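Local atomic coordinates of Alr1585 protein (Nostoc sp., PDB entry 5C2I), a protein that probably uses haem and hydrogen peroxide to oxidise dyes and related substrates, as a tetrameric dye-decolorizing (DyP-type) peroxidase. Residues 25-34 and 245-253; 59-70 and 460-468. The protein carries 1 engineered substitution. All blocks are in the same frame, centred on the assembly; numbering follows the deposited sequence.

Contact 1 and contact 2 are a worked example of how two domains of one chain are tied together by interleaved segments. Along the chain the order is 25-34, 59-70, 245-253, 460-468, so the contacts cross: each joins a piece of the N-terminal DyP region to a later piece. Their centres lie about 14 Å apart on the same side of the chain's centre. Helix 461-465 packs on helix 55-68 in contact 2 and from there also touches D29 of contact 1, I461 N probably bonding to D29 O. Strand 250-261, entered in contact 1, pairs with strand 448-458, which runs towards that last helix. The C-terminal end of the chain is thereby fixed to the N-terminal DyP domain.

Contact 1: 25-34 and 245-253; sequences NLLNDLQGNI and NTKDSYGSY
The methyl of T246 lies against the carboxylate of D29, its CG2 3.6 Å from D29 OD2, with the two side chains approaching from opposite directions. T246 OG1 accepts from D248 N, an ST turn that shapes the chain just ahead of strand 250-261. D248 comes next. Its carbonyl O receives a CA-H...O contact from L26 CA, and its OD2 holds a water that also accepts from L26 N. Here the end of helix 24-29 packs against the start of strand 250-261, in the sheet of the second ferredoxin-like half of the DyP fold. S249 OG, fed by both T246 N and T246 OG1, gives a short 2.5 Å bond to D29 OD2, met nearly along the C-O axis; S462 OG also bonds to that oxygen. Y250 N donates to a bridging water, 3.0 Å away, which donates hydrogen bonds to L26 O and D248 O, each 2.7 Å off. The side chains of Y250 and L26 cross at about a right angle; with L26 CG trans to its own N (chi1 178°), L26 CD1 comes obliquely to the ring, 3.6 Å from Y250 CD1. L30 CD1 packs against Y250 O at 3.5 Å, and a water links that oxygen to Q31 N. S252 turns its CB towards I34 CG2, 3.7 Å away, while its hydroxyl bonds to I237 O.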
# COMPACT_ATOMS: atom_id res chain seq x y z
N ASN A 25 -5.41 -27.25 33.70
CA ASN A 25 -6.02 -26.34 34.70
C ASN A 25 -5.16 -25.09 34.86
O ASN A 25 -5.65 -23.97 35.04
CB ASN A 25 -6.23 -27.04 36.05
CG ASN A 25 -7.34 -28.07 35.99
OD1 ASN A 25 -8.19 -28.01 35.11
ND2 ASN A 25 -7.32 -29.03 36.88
N LEU A 26 -3.86 -25.29 34.75
CA LEU A 26 -2.95 -24.17 34.83
C LEU A 26 -3.27 -23.16 33.76
O LEU A 26 -3.39 -21.96 34.05
CB LEU A 26 -1.53 -24.67 34.70
CG LEU A 26 -0.48 -23.50 34.73
CD1 LEU A 26 0.75 -23.98 35.49
CD2 LEU A 26 -0.09 -23.17 33.35
N LEU A 27 -3.41 -23.63 32.51
CA LEU A 27 -3.64 -22.72 31.40
C LEU A 27 -5.00 -21.98 31.51
O LEU A 27 -5.17 -20.89 30.99
CB LEU A 27 -3.57 -23.46 30.06
CG LEU A 27 -2.21 -24.03 29.66
CD1 LEU A 27 -2.29 -24.78 28.33
CD2 LEU A 27 -1.15 -22.93 29.58
N ASN A 28 -5.98 -22.61 32.15
CA ASN A 28 -7.28 -22.01 32.33
C ASN A 28 -7.29 -20.86 33.32
O ASN A 28 -8.05 -19.94 33.16
CB ASN A 28 -8.28 -23.07 32.84
CG ASN A 28 -9.72 -22.61 32.67
OD1 ASN A 28 -10.13 -22.16 31.59
ND2 ASN A 28 -10.48 -22.61 33.78
N ASP A 29 -6.43 -20.92 34.33
CA ASP A 29 -6.42 -19.90 35.41
C ASP A 29 -5.28 -18.92 35.34
O ASP A 29 -5.21 -17.95 36.14
CB ASP A 29 -6.42 -20.58 36.80
CG ASP A 29 -7.04 -19.68 37.90
OD1 ASP A 29 -7.93 -18.88 37.55
OD2 ASP A 29 -6.69 -19.85 39.11
N LEU A 30 -4.36 -19.15 34.39
CA LEU A 30 -3.20 -18.25 34.18
C LEU A 30 -3.59 -17.21 33.16
O LEU A 30 -4.19 -17.55 32.12
CB LEU A 30 -2.02 -19.05 33.63
CG LEU A 30 -0.75 -18.28 33.22
CD1 LEU A 30 -0.07 -17.71 34.47
CD2 LEU A 30 0.20 -19.18 32.47
N GLN A 31 -3.23 -15.97 33.40
CA GLN A 31 -3.47 -14.92 32.40
C GLN A 31 -2.59 -15.15 31.14
O GLN A 31 -1.50 -15.71 31.21
CB GLN A 31 -3.15 -13.54 32.96
CG GLN A 31 -4.12 -13.08 34.02
CD GLN A 31 -3.96 -11.61 34.34
OE1 GLN A 31 -4.01 -10.75 33.45
NE2 GLN A 31 -3.78 -11.31 35.61
N GLY A 32 -3.09 -14.71 30.00
CA GLY A 32 -2.33 -14.68 28.75
C GLY A 32 -1.20 -13.66 28.75
O GLY A 32 -1.00 -12.92 29.73
N ASN A 33 -0.44 -13.66 27.65
CA ASN A 33 0.69 -12.74 27.41
C ASN A 33 1.93 -13.07 28.24
O ASN A 33 2.95 -12.38 28.11
CB ASN A 33 0.26 -11.28 27.65
CG ASN A 33 1.18 -10.26 26.99
OD1 ASN A 33 1.70 -10.47 25.89
ND2 ASN A 33 1.34 -9.12 27.65
N ILE A 34 1.88 -14.13 29.01
CA ILE A 34 2.99 -14.50 29.86
C ILE A 34 3.82 -15.61 29.18
O ILE A 34 4.93 -15.36 28.76
CB ILE A 34 2.51 -14.90 31.26
CG1 ILE A 34 1.83 -13.67 31.94
CG2 ILE A 34 3.67 -15.36 32.13
CD1 ILE A 34 1.00 -14.03 33.20
N ASN A 245 -7.62 -19.82 43.69
CA ASN A 245 -8.66 -20.73 44.19
C ASN A 245 -8.72 -22.10 43.48
O ASN A 245 -9.76 -22.80 43.57
CB ASN A 245 -9.98 -20.04 43.99
CG ASN A 245 -10.09 -18.85 44.88
OD1 ASN A 245 -9.74 -18.93 46.08
ND2 ASN A 245 -10.60 -17.75 44.35
N THR A 246 -7.66 -22.50 42.77
CA THR A 246 -7.65 -23.80 42.06
C THR A 246 -6.42 -24.50 42.54
O THR A 246 -5.61 -23.92 43.29
CB THR A 246 -7.64 -23.72 40.51
OG1 THR A 246 -6.34 -23.35 40.02
CG2 THR A 246 -8.69 -22.72 39.99
N LYS A 247 -6.29 -25.77 42.14
CA LYS A 247 -5.11 -26.54 42.53
C LYS A 247 -3.88 -26.03 41.75
O LYS A 247 -2.75 -26.31 42.12
CB LYS A 247 -5.30 -28.04 42.29
CG LYS A 247 -6.44 -28.70 43.04
CD LYS A 247 -6.25 -28.58 44.52
CE LYS A 247 -7.28 -29.46 45.21
NZ LYS A 247 -7.73 -28.85 46.49
N ASP A 248 -4.13 -25.30 40.67
CA ASP A 248 -3.10 -24.91 39.74
C ASP A 248 -3.24 -23.45 39.36
O ASP A 248 -3.28 -23.13 38.19
CB ASP A 248 -3.22 -25.85 38.52
CG ASP A 248 -2.56 -27.19 38.74
OD1 ASP A 248 -1.58 -27.26 39.53
OD2 ASP A 248 -2.97 -28.16 38.10
N SER A 249 -3.30 -22.57 40.35
CA SER A 249 -3.44 -21.11 40.13
C SER A 249 -2.10 -20.40 40.17
O SER A 249 -1.44 -20.34 41.23
CB SER A 249 -4.31 -20.51 41.23
OG SER A 249 -5.64 -20.99 41.12
N TYR A 250 -1.68 -19.87 39.02
CA TYR A 250 -0.36 -19.27 38.88
C TYR A 250 -0.43 -17.87 38.35
O TYR A 250 -1.43 -17.49 37.70
CB TYR A 250 0.52 -20.12 37.94
CG TYR A 250 0.98 -21.39 38.58
CD1 TYR A 250 0.14 -22.49 38.67
CD2 TYR A 250 2.24 -21.48 39.17
CE1 TYR A 250 0.54 -23.66 39.31
CE2 TYR A 250 2.63 -22.64 39.82
CZ TYR A 250 1.79 -23.72 39.89
OH TYR A 250 2.18 -24.87 40.54
N GLY A 251 0.65 -17.14 38.62
CA GLY A 251 0.85 -15.80 38.12
C GLY A 251 2.33 -15.60 37.76
O GLY A 251 3.11 -16.57 37.72
N SER A 252 2.69 -14.35 37.48
CA SER A 252 4.04 -13.97 37.12
C SER A 252 4.28 -12.54 37.51
O SER A 252 3.34 -11.76 37.64
CB SER A 252 4.29 -14.18 35.61
OG SER A 252 5.67 -13.95 35.28
N TYR A 253 5.55 -12.20 37.72
CA TYR A 253 5.94 -10.84 38.06
C TYR A 253 6.31 -10.04 36.82
O TYR A 253 7.08 -10.50 35.98
CB TYR A 253 7.12 -10.84 39.03
CG TYR A 253 6.78 -11.36 40.40
CD1 TYR A 253 6.09 -10.55 41.32
CD2 TYR A 253 7.11 -12.66 40.78
CE1 TYR A 253 5.74 -11.04 42.56
CE2 TYR A 253 6.83 -13.13 42.06
CZ TYR A 253 6.14 -12.31 42.95
OH TYR A 253 5.83 -12.79 44.20
O HOH W 1 -2.91 -21.00 36.58
O HOH W 2 -2.64 -27.72 35.58
O HOH W 3 -2.08 -15.35 36.04

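Contact 2: 59-70 and 460-468; sequences KQWIQSFAQTYI and SISFLKTLA
L464 sits with its CB on the A66 methyl and its branches between I62 and I70. The short C-terminal helix 461-465 crosses helix 59-68, which flanks a sheet of the N-terminal ferredoxin-like domain, obliquely, with 135° between their directions and axes 8.3 Å apart at closest approach. At A66 only a methyl stands between the backbones, and L464 CB rests on A66 CB at 3.6 Å. The two branches of L464 then fork. CD1 reaches I70 CD1, 3.5 Å away, the two side chains crossing at about a right angle, while CD2 meets I62 CG2 at 3.8 Å. F96 of strand 93-98 touches I62, I70 and L464 alike, so the cluster is closed from the sheet side. Past the end of the short helix, L467 inserts its CD2 beside I62 CG2 (3.7 Å), and the aliphatic part of K59 runs across its CG. On the solvent flank K465 lies stretched over A66, its CG against the alanine methyl and its CE near A66 O and Q67 CA. At the other end of the interface I70 CG2 slides past the CG1 of I461. The methyl of A468 sits over the hydrocarbon of K59 and Q60. Q63 is the polar contact between these apolar bumps: with CG set opposite its backbone N (chi1 178°), the extended chain carries its amide to the end of the short helix. There Q63 NE2, with the acceptor lying almost in the amide plane, donates to K465 O at 2.9 Å along a fairly straight N-H...O path (158°), though it approaches tilted from the carbonyl plane. Beyond, one water accepts from K59 NZ at 2.8 Å and donates to L467 O at 2.7 Å.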
# COMPACT_ATOMS: atom_id res chain seq x y z
N LYS A 59 -13.40 -3.73 44.42
CA LYS A 59 -13.35 -5.17 44.30
C LYS A 59 -14.42 -5.69 43.35
O LYS A 59 -14.12 -6.60 42.55
CB LYS A 59 -13.46 -5.85 45.65
CG LYS A 59 -12.21 -5.69 46.48
CD LYS A 59 -12.31 -6.41 47.80
CE LYS A 59 -10.97 -6.36 48.54
NZ LYS A 59 -11.05 -7.00 49.86
N GLN A 60 -15.61 -5.11 43.42
CA GLN A 60 -16.67 -5.48 42.49
C GLN A 60 -16.27 -5.17 41.04
O GLN A 60 -16.56 -5.96 40.13
CB GLN A 60 -17.98 -4.78 42.84
CG GLN A 60 -18.59 -5.20 44.18
CD GLN A 60 -19.66 -4.23 44.69
OE1 GLN A 60 -20.13 -3.35 43.97
NE2 GLN A 60 -20.05 -4.39 45.95
N TRP A 61 -15.66 -4.02 40.83
CA TRP A 61 -15.20 -3.65 39.48
C TRP A 61 -14.14 -4.64 38.95
O TRP A 61 -14.22 -5.12 37.81
CB TRP A 61 -14.66 -2.21 39.41
CG TRP A 61 -14.30 -1.92 38.02
CD1 TRP A 61 -15.16 -1.49 37.03
CD2 TRP A 61 -13.06 -2.18 37.40
NE1 TRP A 61 -14.49 -1.44 35.84
CE2 TRP A 61 -13.21 -1.88 36.03
CE3 TRP A 61 -11.82 -2.64 37.86
CZ2 TRP A 61 -12.16 -2.03 35.11
CZ3 TRP A 61 -10.77 -2.79 36.94
CH2 TRP A 61 -10.96 -2.49 35.58
N ILE A 62 -13.13 -4.93 39.76
CA ILE A 62 -12.08 -5.87 39.36
C ILE A 62 -12.70 -7.23 39.01
O ILE A 62 -12.34 -7.85 38.01
CB ILE A 62 -11.02 -6.02 40.47
CG1 ILE A 62 -10.24 -4.71 40.62
CG2 ILE A 62 -10.05 -7.16 40.15
CD1 ILE A 62 -9.36 -4.68 41.85
N GLN A 63 -13.61 -7.68 39.87
CA GLN A 63 -14.32 -8.93 39.64
C GLN A 63 -15.01 -8.92 38.27
O GLN A 63 -14.91 -9.91 37.51
CB GLN A 63 -15.30 -9.18 40.77
CG GLN A 63 -16.13 -10.44 40.62
CD GLN A 63 -17.23 -10.58 41.69
OE1 GLN A 63 -18.03 -9.65 41.95
NE2 GLN A 63 -17.30 -11.73 42.28
N SER A 64 -15.72 -7.84 37.97
CA SER A 64 -16.47 -7.76 36.70
C SER A 64 -15.50 -7.75 35.54
O SER A 64 -15.75 -8.39 34.53
CB SER A 64 -17.40 -6.55 36.61
OG SER A 64 -16.58 -5.37 36.42
N PHE A 65 -14.38 -7.04 35.70
CA PHE A 65 -13.35 -7.03 34.65
C PHE A 65 -12.73 -8.39 34.40
O PHE A 65 -12.55 -8.80 33.25
CB PHE A 65 -12.26 -6.01 34.98
CG PHE A 65 -11.29 -5.81 33.85
CD1 PHE A 65 -11.64 -5.03 32.76
CD2 PHE A 65 -10.05 -6.36 33.89
CE1 PHE A 65 -10.75 -4.84 31.69
CE2 PHE A 65 -9.13 -6.13 32.86
CZ PHE A 65 -9.51 -5.40 31.73
N ALA A 66 -12.47 -9.13 35.46
CA ALA A 66 -11.98 -10.48 35.34
C ALA A 66 -13.01 -11.43 34.73
O ALA A 66 -12.63 -12.28 33.93
CB ALA A 66 -11.55 -10.99 36.71
N GLN A 67 -14.29 -11.25 35.05
CA GLN A 67 -15.32 -12.11 34.47
C GLN A 67 -15.50 -11.83 33.00
O GLN A 67 -15.74 -12.73 32.22
CB GLN A 67 -16.66 -11.94 35.19
CG GLN A 67 -16.66 -12.53 36.59
CD GLN A 67 -17.83 -12.05 37.44
OE1 GLN A 67 -18.47 -11.02 37.16
NE2 GLN A 67 -18.10 -12.79 38.52
N THR A 68 -15.44 -10.55 32.61
CA THR A 68 -15.83 -10.14 31.26
C THR A 68 -14.69 -10.10 30.27
O THR A 68 -14.87 -10.46 29.09
CB THR A 68 -16.50 -8.76 31.31
OG1 THR A 68 -17.61 -8.83 32.21
CG2 THR A 68 -17.07 -8.37 29.95
N TYR A 69 -13.52 -9.63 30.70
CA TYR A 69 -12.46 -9.29 29.75
C TYR A 69 -11.16 -10.07 29.84
O TYR A 69 -10.51 -10.27 28.81
CB TYR A 69 -12.10 -7.79 29.90
CG TYR A 69 -13.21 -6.91 29.37
CD1 TYR A 69 -13.37 -6.72 28.02
CD2 TYR A 69 -14.08 -6.25 30.23
CE1 TYR A 69 -14.40 -5.91 27.51
CE2 TYR A 69 -15.08 -5.42 29.75
CZ TYR A 69 -15.23 -5.25 28.39
OH TYR A 69 -16.23 -4.45 27.90
N ILE A 70 -10.72 -10.43 31.04
CA ILE A 70 -9.35 -10.95 31.17
C ILE A 70 -9.22 -12.23 30.34
O ILE A 70 -10.06 -13.13 30.40
CB ILE A 70 -8.93 -11.17 32.64
CG1 ILE A 70 -8.83 -9.80 33.35
CG2 ILE A 70 -7.59 -11.87 32.70
CD1 ILE A 70 -8.49 -9.86 34.81
N SER A 460 -3.69 -14.85 39.40
CA SER A 460 -4.54 -15.86 38.79
C SER A 460 -5.91 -15.25 38.58
O SER A 460 -6.31 -14.31 39.30
CB SER A 460 -4.63 -17.09 39.70
OG SER A 460 -5.31 -16.81 40.92
N ILE A 461 -6.61 -15.75 37.57
CA ILE A 461 -7.91 -15.26 37.21
C ILE A 461 -8.95 -15.53 38.33
O ILE A 461 -9.75 -14.64 38.65
CB ILE A 461 -8.36 -15.82 35.85
CG1 ILE A 461 -7.42 -15.23 34.77
CG2 ILE A 461 -9.82 -15.48 35.59
CD1 ILE A 461 -7.53 -15.87 33.40
N SER A 462 -8.89 -16.70 38.94
CA SER A 462 -9.82 -17.07 40.03
C SER A 462 -9.70 -16.11 41.20
O SER A 462 -10.72 -15.71 41.79
CB SER A 462 -9.63 -18.54 40.48
OG SER A 462 -8.31 -18.78 40.96
N PHE A 463 -8.49 -15.70 41.54
CA PHE A 463 -8.32 -14.70 42.58
C PHE A 463 -9.12 -13.44 42.27
O PHE A 463 -9.89 -12.93 43.13
CB PHE A 463 -6.87 -14.35 42.79
CG PHE A 463 -6.64 -13.11 43.60
CD1 PHE A 463 -6.81 -13.11 44.98
CD2 PHE A 463 -6.18 -11.95 43.02
CE1 PHE A 463 -6.59 -11.99 45.76
CE2 PHE A 463 -5.93 -10.79 43.79
CZ PHE A 463 -6.15 -10.80 45.16
N LEU A 464 -8.98 -12.95 41.05
CA LEU A 464 -9.63 -11.73 40.64
C LEU A 464 -11.15 -11.87 40.56
O LEU A 464 -11.89 -10.94 40.91
CB LEU A 464 -9.04 -11.25 39.31
CG LEU A 464 -7.54 -10.93 39.32
CD1 LEU A 464 -7.02 -10.69 37.93
CD2 LEU A 464 -7.29 -9.71 40.22
N LYS A 465 -11.63 -13.01 40.09
CA LYS A 465 -13.05 -13.23 39.96
C LYS A 465 -13.81 -13.37 41.29
O LYS A 465 -15.02 -13.27 41.27
CB LYS A 465 -13.32 -14.50 39.15
CG LYS A 465 -13.03 -14.41 37.67
CD LYS A 465 -13.61 -15.65 36.99
CE LYS A 465 -13.37 -15.63 35.51
NZ LYS A 465 -14.04 -16.82 34.90
N THR A 466 -13.11 -13.66 42.38
CA THR A 466 -13.76 -13.89 43.67
C THR A 466 -13.33 -12.86 44.72
O THR A 466 -13.50 -13.05 45.91
CB THR A 466 -13.46 -15.31 44.19
OG1 THR A 466 -12.05 -15.49 44.33
CG2 THR A 466 -13.99 -16.36 43.23
N LEU A 467 -12.78 -11.76 44.25
CA LEU A 467 -12.31 -10.71 45.13
C LEU A 467 -13.47 -10.01 45.88
O LEU A 467 -13.30 -9.66 47.05
CB LEU A 467 -11.51 -9.74 44.27
CG LEU A 467 -10.50 -8.81 44.88
CD1 LEU A 467 -9.50 -9.48 45.78
CD2 LEU A 467 -9.81 -8.13 43.71
N ALA A 468 -14.64 -9.89 45.25
CA ALA A 468 -15.88 -9.40 45.85
C ALA A 468 -16.86 -10.57 45.99
O ALA A 468 -16.70 -11.61 45.32
CB ALA A 468 -16.49 -8.32 44.99
OXT ALA A 468 -17.80 -10.47 46.73
O HOH W 4 -11.51 -9.67 49.05